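Erythrocyte membrane protein 1 (Plasmodium falciparum, PDB 2YK0) probably binds host cell surface receptors as a parasite adhesin, this chain being its N-terminal segment with the DBL1-alpha and CIDR-gamma domains. Local coordinates at residues 81-86 / 168-173; 267-272 / 299-304; 644-649 / 692-697. The protein carries 8 engineered substitutions. All blocks are in the same frame, centred on the assembly; numbering follows the deposited sequence.

Contact 1: residues 81-86 / 168-173; sequences LDHLFH and AKYEGN
His-83 and Tyr-170 supply the polar link. The backbone N of His-83 donates to Tyr-170 OH at 2.7 Å, a nearly straight bond of 162°. This N-H bond holds the tyrosine hydroxyl. His-83 ND1 is also 2.8 Å from Tyr-170 OH. The hydroxyl sits at the edge of the imidazole, close to its plane. With chi1 at 73°, CG of His-83 sits between its backbone N and carbonyl carbon, which keeps ND1 near the oxygen that its own N-H bonds to.

The two rings form an oblique pair. Their centroids are 5.2 Å apart and their planes differ by 75°.

The lysine chain packs on Leu-81. CD of Lys-169 meets Leu-81 CB at 3.9 Å, and CE lies against the polar Leu-81 O. A bend at the last torsion places NZ 3.6 Å above the plane of the Tyr-170 ring, toward the rim.

The loop 81-86 thus lies on one side of helix 157-176 of the Duffy-binding-like (DBL1-alpha) domain, where Leu-81 also meets Leu-165 and Val-166. The disulfide Cys-79 to Cys-273 ties the loop to the residue directly after segment 267-272. Helix 252-272 packs on Ala-168 through Ile-267, Ala-270 and Leu-271.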
loop_
_atom_site.group_PDB
_atom_site.type_symbol
_atom_site.label_atom_id
_atom_site.label_comp_id
_atom_site.label_asym_id
_atom_site.label_seq_id
_atom_site.Cartn_x
_atom_site.Cartn_y
_atom_site.Cartn_z
ATOM N N LEU A 81 -4.534 -28.017 -22.970
ATOM C CA LEU A 81 -5.872 -27.565 -22.589
ATOM C C LEU A 81 -6.217 -26.193 -23.220
ATOM O O LEU A 81 -5.432 -25.245 -23.109
ATOM C CB LEU A 81 -6.041 -27.521 -21.042
ATOM C CG LEU A 81 -6.247 -28.855 -20.304
ATOM C CD1 LEU A 81 -6.044 -28.691 -18.821
ATOM C CD2 LEU A 81 -7.628 -29.410 -20.544
ATOM N N ASP A 82 -7.388 -26.086 -23.871
ATOM C CA ASP A 82 -7.815 -24.816 -24.466
ATOM C C ASP A 82 -9.144 -24.316 -23.961
ATOM O O ASP A 82 -10.157 -24.995 -24.082
ATOM C CB ASP A 82 -7.720 -24.789 -26.013
ATOM C CG ASP A 82 -8.669 -23.801 -26.673
ATOM O OD1 ASP A 82 -9.822 -24.184 -26.931
ATOM O OD2 ASP A 82 -8.270 -22.615 -26.867
ATOM N N HIS A 83 -9.129 -23.075 -23.486
ATOM C CA HIS A 83 -10.252 -22.352 -22.913
ATOM C C HIS A 83 -11.465 -22.228 -23.842
ATOM O O HIS A 83 -12.598 -22.052 -23.372
ATOM C CB HIS A 83 -9.786 -20.982 -22.404
ATOM C CG HIS A 83 -9.481 -20.006 -23.496
ATOM N ND1 HIS A 83 -8.320 -20.101 -24.247
ATOM C CD2 HIS A 83 -10.199 -18.941 -23.927
ATOM C CE1 HIS A 83 -8.378 -19.103 -25.116
ATOM N NE2 HIS A 83 -9.485 -18.370 -24.952
ATOM N N LEU A 84 -11.237 -22.360 -25.152
ATOM C CA LEU A 84 -12.310 -22.259 -26.137
ATOM C C LEU A 84 -13.156 -23.525 -26.136
ATOM O O LEU A 84 -14.267 -23.538 -26.682
ATOM C CB LEU A 84 -11.731 -21.956 -27.526
ATOM C CG LEU A 84 -11.004 -20.606 -27.638
ATOM C CD1 LEU A 84 -10.019 -20.589 -28.777
ATOM C CD2 LEU A 84 -11.975 -19.451 -27.718
ATOM N N PHE A 85 -12.651 -24.578 -25.453
ATOM C CA PHE A 85 -13.307 -25.873 -25.399
ATOM C C PHE A 85 -13.268 -26.586 -24.010
ATOM O O PHE A 85 -13.910 -27.621 -23.822
ATOM C CB PHE A 85 -12.706 -26.767 -26.505
ATOM C CG PHE A 85 -12.866 -26.292 -27.938
ATOM C CD1 PHE A 85 -14.089 -26.403 -28.596
ATOM C CD2 PHE A 85 -11.773 -25.826 -28.658
ATOM C CE1 PHE A 85 -14.229 -26.008 -29.927
ATOM C CE2 PHE A 85 -11.920 -25.408 -29.977
ATOM C CZ PHE A 85 -13.153 -25.495 -30.601
ATOM N N HIS A 86 -12.518 -26.067 -23.055
ATOM C CA HIS A 86 -12.435 -26.744 -21.754
ATOM C C HIS A 86 -12.927 -25.834 -20.642
ATOM O O HIS A 86 -12.278 -25.573 -19.622
ATOM C CB HIS A 86 -11.041 -27.392 -21.543
ATOM C CG HIS A 86 -10.578 -28.172 -22.742
ATOM N ND1 HIS A 86 -11.399 -29.107 -23.364
ATOM C CD2 HIS A 86 -9.423 -28.081 -23.431
ATOM C CE1 HIS A 86 -10.710 -29.563 -24.388
ATOM N NE2 HIS A 86 -9.514 -28.975 -24.469
ATOM N N ALA A 168 -5.362 -23.657 -13.376
ATOM C CA ALA A 168 -3.932 -23.792 -13.091
ATOM C C ALA A 168 -3.076 -23.524 -14.286
ATOM O O ALA A 168 -2.008 -22.937 -14.119
ATOM C CB ALA A 168 -3.620 -25.177 -12.547
ATOM N N LYS A 169 -3.522 -23.932 -15.495
ATOM C CA LYS A 169 -2.725 -23.729 -16.719
ATOM C C LYS A 169 -2.578 -22.255 -17.095
ATOM O O LYS A 169 -1.471 -21.749 -17.214
ATOM C CB LYS A 169 -3.279 -24.562 -17.902
ATOM C CG LYS A 169 -2.511 -24.367 -19.221
ATOM C CD LYS A 169 -3.270 -24.871 -20.431
ATOM C CE LYS A 169 -2.624 -24.458 -21.732
ATOM N NZ LYS A 169 -2.863 -23.010 -22.026
ATOM N N TYR A 170 -3.710 -21.593 -17.289
ATOM C CA TYR A 170 -3.855 -20.206 -17.675
ATOM C C TYR A 170 -3.311 -19.269 -16.619
ATOM O O TYR A 170 -2.667 -18.286 -16.965
ATOM C CB TYR A 170 -5.329 -19.945 -18.026
ATOM C CG TYR A 170 -5.696 -20.513 -19.388
ATOM C CD1 TYR A 170 -5.933 -21.878 -19.563
ATOM C CD2 TYR A 170 -5.751 -19.695 -20.516
ATOM C CE1 TYR A 170 -6.232 -22.408 -20.824
ATOM C CE2 TYR A 170 -6.050 -20.216 -21.775
ATOM C CZ TYR A 170 -6.303 -21.568 -21.922
ATOM O OH TYR A 170 -6.614 -22.059 -23.162
ATOM N N GLU A 171 -3.506 -19.593 -15.331
ATOM C CA GLU A 171 -2.967 -18.785 -14.246
ATOM C C GLU A 171 -1.441 -18.912 -14.261
ATOM O O GLU A 171 -0.752 -17.906 -14.153
ATOM C CB GLU A 171 -3.575 -19.200 -12.895
ATOM C CG GLU A 171 -2.903 -18.594 -11.665
ATOM C CD GLU A 171 -3.144 -17.128 -11.367
ATOM O OE1 GLU A 171 -4.151 -16.565 -11.852
ATOM O OE2 GLU A 171 -2.361 -16.562 -10.572
ATOM N N GLY A 172 -0.941 -20.129 -14.461
ATOM C CA GLY A 172 0.490 -20.388 -14.537
ATOM C C GLY A 172 1.125 -19.716 -15.737
ATOM O O GLY A 172 2.310 -19.364 -15.714
ATOM N N ASN A 173 0.327 -19.524 -16.794
ATOM C CA ASN A 173 0.764 -18.878 -18.020
ATOM C C ASN A 173 1.014 -17.408 -17.707
ATOM O O ASN A 173 2.151 -16.952 -17.775
ATOM C CB ASN A 173 -0.306 -19.044 -19.116
ATOM C CG ASN A 173 0.232 -19.458 -20.460
ATOM O OD1 ASN A 173 1.026 -18.741 -21.085
ATOM N ND2 ASN A 173 -0.209 -20.619 -20.940
#

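Contact 2: residues 267-272 / 299-304; sequences IWKALT and GHNEGA
The imidazole of His-300 is set between Lys-269 and Thr-272. Its chi1 of -173° turns CG away from the backbone N of the loop, and the ring projects alongside Lys-269 and Thr-272. Each of these two residues meets the ring at both a face and the edge.

Lys-269 crosses it at about a right angle. Its CD lies over one face, 4.1 Å from the ring centroid and 26° off the normal, a CH-pi contact. Thr-272 O lies over the opposite face. Farther out, Lys-269 CE runs past the backbone O of His-300 at 3.3 Å. The NZ remains 4.1 Å from His-300 NE2, so a charged lysine here would probably disfavour a second proton on the ring.

The threonine hydroxyl is met at the ring edge. The two side chains slide past each other in opposite directions, and His-300 ND1 donates to Thr-272 OG1 at 2.8 Å, almost in the ring plane. That hydroxyl donates in turn to Trp-268 O at 2.7 Å. Thr-272 N reaches the same carbonyl from the other face of its plane. The result is a short chain of bonds from the loop into the helix backbone, and it probably limits the rotation of both side chains.

Thr-272 CG2 lies over one face of the Trp-268 indole. The indole NE1 bonds to Cys-298 O, with Gly-299 O near its edge.

The contact fastens the loop that precedes helix 314-341 to helix 252-272 in the Duffy-binding-like domain. Cys-298 also forms a disulfide with Cys-192 of helix 189-207. Helix 252-272 meets helix 157-176 through Ile-267 and packs on helix 189-207 through Leu-271.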
loop_
_atom_site.group_PDB
_atom_site.type_symbol
_atom_site.label_atom_id
_atom_site.label_comp_id
_atom_site.label_asym_id
_atom_site.label_seq_id
_atom_site.Cartn_x
_atom_site.Cartn_y
_atom_site.Cartn_z
ATOM N N ILE A 267 -2.245 -30.615 -10.226
ATOM C CA ILE A 267 -2.451 -29.163 -10.194
ATOM C C ILE A 267 -1.122 -28.407 -10.393
ATOM O O ILE A 267 -1.101 -27.397 -11.098
ATOM C CB ILE A 267 -3.286 -28.625 -8.995
ATOM C CG1 ILE A 267 -4.275 -29.659 -8.407
ATOM C CG2 ILE A 267 -3.978 -27.313 -9.373
ATOM C CD1 ILE A 267 -5.654 -29.800 -9.050
ATOM N N TRP A 268 -0.016 -28.940 -9.841
ATOM C CA TRP A 268 1.312 -28.365 -9.997
ATOM C C TRP A 268 1.860 -28.490 -11.416
ATOM O O TRP A 268 2.664 -27.652 -11.823
ATOM C CB TRP A 268 2.287 -28.980 -9.017
ATOM C CG TRP A 268 3.618 -28.304 -9.020
ATOM C CD1 TRP A 268 4.780 -28.787 -9.544
ATOM C CD2 TRP A 268 3.901 -26.973 -8.576
ATOM N NE1 TRP A 268 5.785 -27.861 -9.403
ATOM C CE2 TRP A 268 5.275 -26.742 -8.796
ATOM C CE3 TRP A 268 3.125 -25.953 -7.993
ATOM C CZ2 TRP A 268 5.892 -25.535 -8.456
ATOM C CZ3 TRP A 268 3.738 -24.763 -7.653
ATOM C CH2 TRP A 268 5.101 -24.556 -7.900
ATOM N N LYS A 269 1.456 -29.532 -12.161
ATOM C CA LYS A 269 1.901 -29.735 -13.535
ATOM C C LYS A 269 1.292 -28.673 -14.447
ATOM O O LYS A 269 2.051 -27.912 -15.048
ATOM C CB LYS A 269 1.592 -31.161 -14.029
ATOM C CG LYS A 269 2.825 -32.068 -14.126
ATOM C CD LYS A 269 3.002 -32.658 -15.541
ATOM C CE LYS A 269 4.123 -33.673 -15.612
ATOM N NZ LYS A 269 4.617 -33.881 -16.996
ATOM N N ALA A 270 -0.059 -28.560 -14.492
ATOM C CA ALA A 270 -0.779 -27.554 -15.298
ATOM C C ALA A 270 -0.289 -26.100 -14.985
ATOM O O ALA A 270 -0.184 -25.250 -15.876
ATOM C CB ALA A 270 -2.286 -27.687 -15.081
ATOM N N LEU A 271 0.087 -25.860 -13.727
ATOM C CA LEU A 271 0.634 -24.585 -13.320
ATOM C C LEU A 271 2.014 -24.362 -13.962
ATOM O O LEU A 271 2.171 -23.381 -14.695
ATOM C CB LEU A 271 0.718 -24.525 -11.795
ATOM C CG LEU A 271 0.684 -23.136 -11.199
ATOM C CD1 LEU A 271 -0.748 -22.614 -11.084
ATOM C CD2 LEU A 271 1.361 -23.126 -9.870
ATOM N N THR A 272 2.988 -25.294 -13.730
ATOM C CA THR A 272 4.366 -25.212 -14.245
ATOM C C THR A 272 4.491 -25.560 -15.723
ATOM O O THR A 272 5.604 -25.607 -16.275
ATOM C CB THR A 272 5.326 -26.044 -13.410
ATOM O OG1 THR A 272 4.891 -27.404 -13.393
ATOM C CG2 THR A 272 5.490 -25.512 -12.022
ATOM N N GLY A 299 10.130 -27.751 -11.475
ATOM C CA GLY A 299 9.881 -29.157 -11.138
ATOM C C GLY A 299 8.722 -29.821 -11.858
ATOM O O GLY A 299 8.108 -30.737 -11.314
ATOM N N HIS A 300 8.442 -29.383 -13.095
ATOM C CA HIS A 300 7.355 -29.859 -13.949
ATOM C C HIS A 300 7.424 -31.355 -14.255
ATOM O O HIS A 300 6.460 -32.076 -13.986
ATOM C CB HIS A 300 7.304 -29.014 -15.229
ATOM C CG HIS A 300 6.138 -29.291 -16.115
ATOM N ND1 HIS A 300 4.857 -28.946 -15.745
ATOM C CD2 HIS A 300 6.107 -29.812 -17.362
ATOM C CE1 HIS A 300 4.084 -29.292 -16.761
ATOM N NE2 HIS A 300 4.792 -29.807 -17.759
ATOM N N ASN A 301 8.568 -31.829 -14.773
ATOM C CA ASN A 301 8.753 -33.247 -15.109
ATOM C C ASN A 301 9.427 -34.049 -13.979
ATOM O O ASN A 301 10.177 -34.995 -14.242
ATOM C CB ASN A 301 9.505 -33.382 -16.434
ATOM C CG ASN A 301 8.672 -32.962 -17.612
ATOM O OD1 ASN A 301 8.752 -31.821 -18.083
ATOM N ND2 ASN A 301 7.825 -33.865 -18.090
ATOM N N GLU A 302 9.119 -33.690 -12.721
ATOM C CA GLU A 302 9.712 -34.313 -11.537
ATOM C C GLU A 302 8.697 -34.982 -10.604
ATOM O O GLU A 302 9.099 -35.558 -9.579
ATOM C CB GLU A 302 10.540 -33.280 -10.758
ATOM C CG GLU A 302 11.710 -32.696 -11.524
ATOM C CD GLU A 302 12.474 -31.606 -10.799
ATOM O OE1 GLU A 302 12.626 -31.704 -9.560
ATOM O OE2 GLU A 302 12.926 -30.652 -11.472
ATOM N N GLY A 303 7.409 -34.891 -10.956
ATOM C CA GLY A 303 6.318 -35.468 -10.178
ATOM C C GLY A 303 5.903 -34.611 -9.001
ATOM O O GLY A 303 5.356 -33.523 -9.197
ATOM N N ALA A 304 6.156 -35.109 -7.774
ATOM C CA ALA A 304 5.804 -34.465 -6.498
ATOM C C ALA A 304 6.235 -32.989 -6.392
ATOM O O ALA A 304 7.416 -32.698 -6.627
ATOM C CB ALA A 304 6.362 -35.261 -5.331
#

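Contact 3: residues 644-649 / 692-697; sequences GYDIAF and NKKKKD
Asp-646 meets Lys-694 with chi1 at 64°, its CG between the backbone N and carbonyl carbon. Lys-694 is bent at chi2 and chi3. The bend at chi3 (110°) brings CE to 3.3 Å from Asp-646 OD2. The two side chains approach from opposite directions. The outcome is a salt bridge, with Asp-646 OD2 to Lys-694 NZ at 3.4 Å.

The two carboxylate oxygens divide the work. OD2 takes the lysine, while OD1 accepts from Phe-649 N at 3.3 Å. Asp-646 occupies the N-cap position of helix 647-657, and this is its capping bond, a weak one. The ion pair and the capping bond probably help to orient the carboxylate.

Lys-694 NZ also lies beside the first turn of the helix, 3.8 Å from Ala-648 CB and 4.0 Å from Ile-647 CG2. Asp-697 meets the same two residues. Its CB lies 4.1 Å from Ala-648 CA. Its OD2 is 3.1 Å from Ala-648 N, but the angle is too poor for a hydrogen bond. The carboxylates of Asp-646 and Asp-697 are 6.5 Å apart at their OD2 atoms, and the nearby lysine probably eases their mutual repulsion. Asp-697 OD1 also has a long, weak ion pair with Lys-633.

Ile-647 rests on Ile-632 and Phe-636 of helix 611-636, and Asp-697 touches Trp-629 of that helix. Asp-697 stands just before helix 698-716, so the starts of two helices meet here. The capped helix start, bridged to an incoming loop, belongs to the helical part of the CIDR-gamma domain, which is probably related to Duffy-binding-like folds.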
loop_
_atom_site.group_PDB
_atom_site.type_symbol
_atom_site.label_atom_id
_atom_site.label_comp_id
_atom_site.label_asym_id
_atom_site.label_seq_id
_atom_site.Cartn_x
_atom_site.Cartn_y
_atom_site.Cartn_z
ATOM N N GLY A 644 2.792 45.264 -4.927
ATOM C CA GLY A 644 1.964 44.250 -5.580
ATOM C C GLY A 644 2.523 42.852 -5.425
ATOM O O GLY A 644 1.869 41.877 -5.794
ATOM N N TYR A 645 3.761 42.752 -4.914
ATOM C CA TYR A 645 4.440 41.501 -4.607
ATOM C C TYR A 645 4.367 41.393 -3.079
ATOM O O TYR A 645 5.364 41.473 -2.346
ATOM C CB TYR A 645 5.872 41.492 -5.153
ATOM C CG TYR A 645 5.941 41.500 -6.667
ATOM C CD1 TYR A 645 5.967 42.697 -7.378
ATOM C CD2 TYR A 645 5.984 40.314 -7.387
ATOM C CE1 TYR A 645 5.992 42.710 -8.771
ATOM C CE2 TYR A 645 6.062 40.315 -8.779
ATOM C CZ TYR A 645 6.084 41.516 -9.469
ATOM O OH TYR A 645 6.184 41.529 -10.845
ATOM N N ASP A 646 3.103 41.298 -2.623
ATOM C CA ASP A 646 2.646 41.201 -1.252
ATOM C C ASP A 646 2.156 39.758 -0.988
ATOM O O ASP A 646 2.066 38.949 -1.927
ATOM C CB ASP A 646 1.536 42.239 -1.015
ATOM C CG ASP A 646 0.255 42.056 -1.817
ATOM O OD1 ASP A 646 0.284 41.333 -2.837
ATOM O OD2 ASP A 646 -0.766 42.677 -1.452
ATOM N N ILE A 647 1.850 39.430 0.280
ATOM C CA ILE A 647 1.426 38.083 0.628
ATOM C C ILE A 647 0.110 37.646 -0.025
ATOM O O ILE A 647 0.006 36.488 -0.406
ATOM C CB ILE A 647 1.611 37.748 2.131
ATOM C CG1 ILE A 647 1.558 36.228 2.402
ATOM C CG2 ILE A 647 0.693 38.574 3.045
ATOM C CD1 ILE A 647 2.308 35.763 3.586
ATOM N N ALA A 648 -0.837 38.571 -0.255
ATOM C CA ALA A 648 -2.097 38.228 -0.912
ATOM C C ALA A 648 -1.848 37.621 -2.319
ATOM O O ALA A 648 -2.497 36.627 -2.708
ATOM C CB ALA A 648 -2.977 39.455 -1.000
ATOM N N PHE A 649 -0.851 38.195 -3.037
ATOM C CA PHE A 649 -0.388 37.771 -4.362
ATOM C C PHE A 649 0.439 36.470 -4.277
ATOM O O PHE A 649 0.341 35.636 -5.193
ATOM C CB PHE A 649 0.397 38.907 -5.055
ATOM C CG PHE A 649 0.983 38.626 -6.428
ATOM C CD1 PHE A 649 0.159 38.380 -7.521
ATOM C CD2 PHE A 649 2.361 38.660 -6.638
ATOM C CE1 PHE A 649 0.703 38.121 -8.776
ATOM C CE2 PHE A 649 2.902 38.412 -7.901
ATOM C CZ PHE A 649 2.072 38.135 -8.955
ATOM N N ASN A 692 -5.031 53.911 2.637
ATOM C CA ASN A 692 -5.849 52.886 1.989
ATOM C C ASN A 692 -5.807 51.566 2.769
ATOM O O ASN A 692 -4.866 51.315 3.531
ATOM C CB ASN A 692 -5.434 52.684 0.513
ATOM C CG ASN A 692 -5.277 53.947 -0.321
ATOM O OD1 ASN A 692 -4.403 54.028 -1.191
ATOM N ND2 ASN A 692 -6.117 54.956 -0.102
ATOM N N LYS A 693 -6.849 50.743 2.599
ATOM C CA LYS A 693 -6.971 49.461 3.279
ATOM C C LYS A 693 -6.459 48.330 2.375
ATOM O O LYS A 693 -6.914 48.209 1.230
ATOM C CB LYS A 693 -8.435 49.229 3.694
ATOM N N LYS A 694 -5.505 47.511 2.880
ATOM C CA LYS A 694 -4.950 46.379 2.126
ATOM C C LYS A 694 -5.995 45.286 1.914
ATOM O O LYS A 694 -6.922 45.148 2.713
ATOM C CB LYS A 694 -3.709 45.792 2.814
ATOM C CG LYS A 694 -2.652 45.312 1.825
ATOM C CD LYS A 694 -1.970 44.019 2.279
ATOM C CE LYS A 694 -2.350 42.833 1.420
ATOM N NZ LYS A 694 -1.531 41.625 1.711
ATOM N N LYS A 695 -5.830 44.512 0.836
ATOM C CA LYS A 695 -6.715 43.420 0.434
ATOM C C LYS A 695 -6.483 42.123 1.233
ATOM O O LYS A 695 -5.338 41.730 1.495
ATOM C CB LYS A 695 -6.572 43.172 -1.081
ATOM C CG LYS A 695 -7.764 42.475 -1.748
ATOM C CD LYS A 695 -7.936 42.866 -3.223
ATOM C CE LYS A 695 -6.937 42.259 -4.179
ATOM N NZ LYS A 695 -7.027 42.861 -5.538
ATOM N N LYS A 696 -7.595 41.469 1.611
ATOM C CA LYS A 696 -7.623 40.201 2.338
ATOM C C LYS A 696 -7.069 39.079 1.459
ATOM O O LYS A 696 -7.422 38.985 0.277
ATOM C CB LYS A 696 -9.062 39.852 2.759
ATOM C CG LYS A 696 -9.530 40.518 4.047
ATOM C CD LYS A 696 -11.011 40.899 4.007
ATOM C CE LYS A 696 -11.930 39.821 4.535
ATOM N NZ LYS A 696 -13.361 40.212 4.434
ATOM N N ASP A 697 -6.198 38.239 2.040
ATOM C CA ASP A 697 -5.588 37.090 1.371
ATOM C C ASP A 697 -6.585 35.940 1.310
ATOM O O ASP A 697 -7.571 35.939 2.059
ATOM C CB ASP A 697 -4.360 36.585 2.136
ATOM C CG ASP A 697 -3.439 37.626 2.718
ATOM O OD1 ASP A 697 -3.856 38.320 3.673
ATOM O OD2 ASP A 697 -2.250 37.616 2.361
#

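Contacts 1 and 2 are neighbours, with centres 15 Å apart, and both involve the packed pair of helices 157-176 and 252-272. Lys-169 CB of contact 1 packs against Ala-270 O of contact 2. Contact 2 is buried, whereas contact 1 lies at the surface. Each ties a loop to one helix of the pair through a histidine and a hydroxyl side chain. Contact 3 is far away, its centre 68 Å from contact 1 and 74 Å from contact 2, across the chain's centre in another domain. It is partly buried, and an ion pair at a helix start takes the place of the histidine-hydroxyl bonds and ring contacts.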